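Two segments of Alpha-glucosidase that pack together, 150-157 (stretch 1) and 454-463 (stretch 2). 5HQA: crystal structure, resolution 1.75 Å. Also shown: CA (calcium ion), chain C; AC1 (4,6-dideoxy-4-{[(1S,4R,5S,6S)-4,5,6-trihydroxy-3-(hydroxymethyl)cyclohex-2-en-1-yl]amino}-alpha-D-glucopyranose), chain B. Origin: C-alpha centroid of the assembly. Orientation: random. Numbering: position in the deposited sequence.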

# COMPACT_ATOMS: atom_id res chain seq x y z
N TRP A 150 0.35 -18.65 5.17
CA TRP A 150 -1.10 -18.78 5.28
C TRP A 150 -1.78 -17.43 5.48
O TRP A 150 -2.97 -17.31 5.16
CB TRP A 150 -1.47 -19.73 6.42
CG TRP A 150 -1.25 -19.15 7.77
CD1 TRP A 150 -0.09 -19.14 8.49
CD2 TRP A 150 -2.23 -18.48 8.58
NE1 TRP A 150 -0.28 -18.51 9.69
CE2 TRP A 150 -1.59 -18.09 9.77
CE3 TRP A 150 -3.57 -18.18 8.41
CZ2 TRP A 150 -2.25 -17.42 10.79
CZ3 TRP A 150 -4.24 -17.50 9.42
CH2 TRP A 150 -3.57 -17.13 10.59
N ASN A 151 -1.06 -16.42 5.98
CA ASN A 151 -1.69 -15.13 6.25
C ASN A 151 -1.33 -14.04 5.24
O ASN A 151 -1.48 -12.86 5.55
CB ASN A 151 -1.38 -14.64 7.67
CG ASN A 151 -2.61 -14.04 8.35
OD1 ASN A 151 -3.72 -14.50 8.12
ND2 ASN A 151 -2.41 -13.00 9.15
N ARG A 152 -0.88 -14.41 4.04
CA ARG A 152 -0.79 -13.47 2.89
C ARG A 152 0.22 -12.38 3.24
O ARG A 152 1.38 -12.69 3.57
CB ARG A 152 -2.19 -12.97 2.54
CG ARG A 152 -3.24 -14.06 2.21
CD ARG A 152 -4.64 -13.42 2.10
NE ARG A 152 -4.81 -12.49 3.20
CZ ARG A 152 -5.25 -12.82 4.40
NH1 ARG A 152 -5.63 -14.07 4.65
NH2 ARG A 152 -5.33 -11.91 5.35
N TYR A 153 -0.15 -11.09 3.16
CA TYR A 153 0.75 -10.00 3.51
C TYR A 153 0.65 -9.62 4.98
O TYR A 153 1.40 -8.74 5.42
CB TYR A 153 0.45 -8.75 2.67
CG TYR A 153 0.54 -8.92 1.16
CD1 TYR A 153 1.75 -9.24 0.54
CD2 TYR A 153 -0.58 -8.72 0.36
CE1 TYR A 153 1.84 -9.37 -0.85
CE2 TYR A 153 -0.51 -8.85 -1.02
CZ TYR A 153 0.70 -9.18 -1.62
OH TYR A 153 0.75 -9.31 -2.99
N GLU A 154 -0.26 -10.23 5.74
CA GLU A 154 -0.55 -9.76 7.10
C GLU A 154 0.37 -10.46 8.10
O GLU A 154 -0.02 -11.35 8.85
CB GLU A 154 -2.03 -9.97 7.42
CG GLU A 154 -2.94 -9.00 6.65
CD GLU A 154 -4.43 -9.25 6.87
OE1 GLU A 154 -5.25 -8.35 6.58
OE2 GLU A 154 -4.79 -10.36 7.33
N TYR A 155 1.62 -10.00 8.11
CA TYR A 155 2.65 -10.47 9.03
C TYR A 155 3.37 -9.28 9.63
O TYR A 155 3.47 -8.23 9.00
CB TYR A 155 3.69 -11.35 8.32
CG TYR A 155 3.16 -12.71 7.95
CD1 TYR A 155 3.23 -13.76 8.85
CD2 TYR A 155 2.59 -12.94 6.70
CE1 TYR A 155 2.75 -15.02 8.53
CE2 TYR A 155 2.09 -14.20 6.36
CZ TYR A 155 2.18 -15.24 7.29
OH TYR A 155 1.70 -16.49 6.98
N VAL A 156 3.89 -9.44 10.85
CA VAL A 156 4.81 -8.42 11.36
C VAL A 156 6.17 -8.63 10.71
O VAL A 156 6.52 -9.74 10.29
CB VAL A 156 4.90 -8.45 12.90
CG1 VAL A 156 3.52 -8.22 13.52
CG2 VAL A 156 5.51 -9.76 13.39
N TYR A 157 6.95 -7.56 10.61
CA TYR A 157 8.23 -7.60 9.91
C TYR A 157 9.31 -8.23 10.77
O TYR A 157 9.38 -8.00 11.98
CB TYR A 157 8.63 -6.19 9.45
CG TYR A 157 7.87 -5.84 8.20
CD1 TYR A 157 6.54 -5.41 8.27
CD2 TYR A 157 8.43 -6.03 6.94
CE1 TYR A 157 5.81 -5.15 7.13
CE2 TYR A 157 7.71 -5.78 5.79
CZ TYR A 157 6.40 -5.33 5.89
OH TYR A 157 5.68 -5.08 4.75
N ARG A 454 -5.71 0.35 -0.22
CA ARG A 454 -5.83 -1.08 0.05
C ARG A 454 -5.20 -1.37 1.40
O ARG A 454 -4.52 -0.53 1.99
CB ARG A 454 -5.16 -1.92 -1.05
CG ARG A 454 -3.63 -1.93 -0.98
CD ARG A 454 -3.05 -2.38 -2.31
NE ARG A 454 -3.43 -1.44 -3.37
CZ ARG A 454 -3.67 -1.79 -4.63
NH1 ARG A 454 -3.58 -3.06 -5.01
NH2 ARG A 454 -4.02 -0.85 -5.52
N GLU A 455 -5.43 -2.59 1.89
CA GLU A 455 -4.80 -3.01 3.13
C GLU A 455 -3.49 -3.71 2.79
O GLU A 455 -2.48 -3.04 2.55
CB GLU A 455 -5.76 -3.89 3.94
CG GLU A 455 -5.34 -4.10 5.37
CD GLU A 455 -6.37 -4.92 6.14
OE1 GLU A 455 -6.67 -6.06 5.73
OE2 GLU A 455 -6.90 -4.40 7.15
N GLY A 456 -3.46 -5.04 2.75
CA GLY A 456 -2.24 -5.71 2.30
C GLY A 456 -1.06 -5.61 3.24
O GLY A 456 0.10 -5.51 2.79
N ALA A 457 -1.33 -5.64 4.55
CA ALA A 457 -0.40 -5.55 5.66
C ALA A 457 -1.25 -5.61 6.92
O ALA A 457 -2.47 -5.45 6.86
CB ALA A 457 0.42 -4.24 5.63
N ARG A 458 -0.60 -5.85 8.05
CA ARG A 458 -1.31 -5.79 9.32
C ARG A 458 -1.65 -4.35 9.67
O ARG A 458 -0.75 -3.52 9.85
CB ARG A 458 -0.48 -6.43 10.43
CG ARG A 458 -0.47 -7.95 10.38
CD ARG A 458 0.46 -8.55 11.43
NE ARG A 458 0.12 -8.14 12.80
CZ ARG A 458 -0.06 -8.98 13.82
NH1 ARG A 458 0.06 -10.29 13.65
NH2 ARG A 458 -0.35 -8.49 15.02
N GLY A 459 -2.95 -4.04 9.76
CA GLY A 459 -3.42 -2.76 10.21
C GLY A 459 -3.98 -2.80 11.62
O GLY A 459 -3.69 -3.70 12.41
N GLN A 460 -4.81 -1.80 11.93
CA GLN A 460 -5.35 -1.63 13.28
C GLN A 460 -6.13 -2.84 13.76
O GLN A 460 -6.17 -3.11 14.97
CB GLN A 460 -6.26 -0.40 13.30
CG GLN A 460 -6.65 0.09 14.69
CD GLN A 460 -5.56 0.94 15.31
OE1 GLN A 460 -4.72 0.45 16.08
NE2 GLN A 460 -5.55 2.23 14.97
N GLU A 461 -6.78 -3.58 12.84
CA GLU A 461 -7.63 -4.69 13.26
C GLU A 461 -6.85 -5.72 14.07
O GLU A 461 -7.40 -6.34 14.99
CB GLU A 461 -8.27 -5.36 12.05
CG GLU A 461 -7.25 -5.88 11.03
CD GLU A 461 -7.90 -6.68 9.92
OE1 GLU A 461 -9.11 -6.98 10.05
OE2 GLU A 461 -7.22 -7.03 8.93
N PHE A 462 -5.56 -5.93 13.76
CA PHE A 462 -4.79 -6.90 14.54
C PHE A 462 -4.56 -6.44 15.97
O PHE A 462 -4.15 -7.26 16.80
CB PHE A 462 -3.45 -7.20 13.86
CG PHE A 462 -3.58 -8.17 12.73
CD1 PHE A 462 -4.02 -7.74 11.48
CD2 PHE A 462 -3.33 -9.52 12.92
CE1 PHE A 462 -4.18 -8.64 10.43
CE2 PHE A 462 -3.48 -10.43 11.88
CZ PHE A 462 -3.90 -10.00 10.64
N ASN A 463 -4.82 -5.17 16.27
CA ASN A 463 -4.72 -4.70 17.64
C ASN A 463 -5.97 -4.98 18.44
O ASN A 463 -5.96 -4.77 19.66
CB ASN A 463 -4.40 -3.21 17.65
CG ASN A 463 -3.04 -2.93 17.07
OD1 ASN A 463 -2.14 -3.77 17.14
ND2 ASN A 463 -2.87 -1.75 16.48
CA CA C . -7.62 -7.85 6.81
C1 AC1 B . -8.84 -12.95 9.29
O2 AC1 B . -6.74 -12.73 8.17
C2 AC1 B . -8.10 -12.25 8.16
C4A AC1 B . -13.02 -6.48 7.84
C3 AC1 B . -8.16 -10.75 8.29
O3 AC1 B . -7.38 -10.13 7.25
C4 AC1 B . -9.59 -10.30 8.27
N4A AC1 B . -9.74 -8.82 8.11
C5 AC1 B . -10.07 -10.78 9.63
O5 AC1 B . -10.14 -12.26 9.59
C6 AC1 B . -11.40 -10.24 10.06
C1B AC1 B . -10.73 -8.40 7.04
C2B AC1 B . -10.74 -6.74 6.90
O2B AC1 B . -9.38 -6.31 6.78
C3B AC1 B . -11.43 -6.13 7.97
O3B AC1 B . -11.30 -4.69 7.98
O4 AC1 B . -13.71 -6.00 8.97
C5B AC1 B . -13.27 -7.90 7.68
C7B AC1 B . -12.05 -8.88 7.24
C6B AC1 B . -14.71 -8.32 7.35
O6B AC1 B . -14.96 -7.98 6.02
O HOH W 1 0.34 -12.23 11.42
O HOH W 2 2.24 -6.04 7.91

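Two largely loop segments, whose touching residues are at least 301 apart in sequence, meet here through a shared calcium ion, two bridging waters and close packing, with no direct hydrogen bond between them. Glu154 OE1 lies 2.4 Å from the calcium ion CA, while Glu455 OE1 and Glu461 OE2 each lie 2.3 Å from it. The metal explains how carboxylates can crowd together: Glu154 OE1 sits 2.8 Å from Glu455 OE1, a spacing tolerable because both bind the cation. The ligand AC1 completes much of the shell through O3, N4A and O2B, with one further atom from elsewhere in the structure.

The other carboxylate oxygen of Glu154 is held from within its own stretch, Arg152 NH2 forming a 2.6 Å salt bridge to Glu154 OE2; Arg152 NH2 also donates to AC1 O2 (3.3 Å). Arg152 and Glu154 both lie in a type II' turn from Asn151 to Glu154, closed by Glu154 N to Asn151 O (2.9 Å) and braced by Asn151 ND2 to Glu154 O (2.9 Å). Phe462 points toward this turn and presents its ring edge to both polar groups, its CZ 3.4 Å from Glu154 OE2 and 3.7 Å from Asn151 ND2.

The aliphatic part of Arg458 packs on the backbone of stretch 1, its CG 3.5 Å from Glu154 C and its CD 3.5 Å from Tyr155 C, while its NH1 reaches water 1; Val156 CG1 covers one face of its guanidinium, 3.5 Å from Arg458 NE. Water 1 donates to Glu154 O (2.7 Å) and accepts from Arg458 NH1 (3.0 Å); water 2 likewise links Tyr155 O (2.7 Å) to Arg458 N (2.8 Å). Gly456, whose positive phi favours glycine, brings its O within 3.3 Å of Tyr153 CB. In all, 427 Å² is buried, Glu154 contributing the largest share.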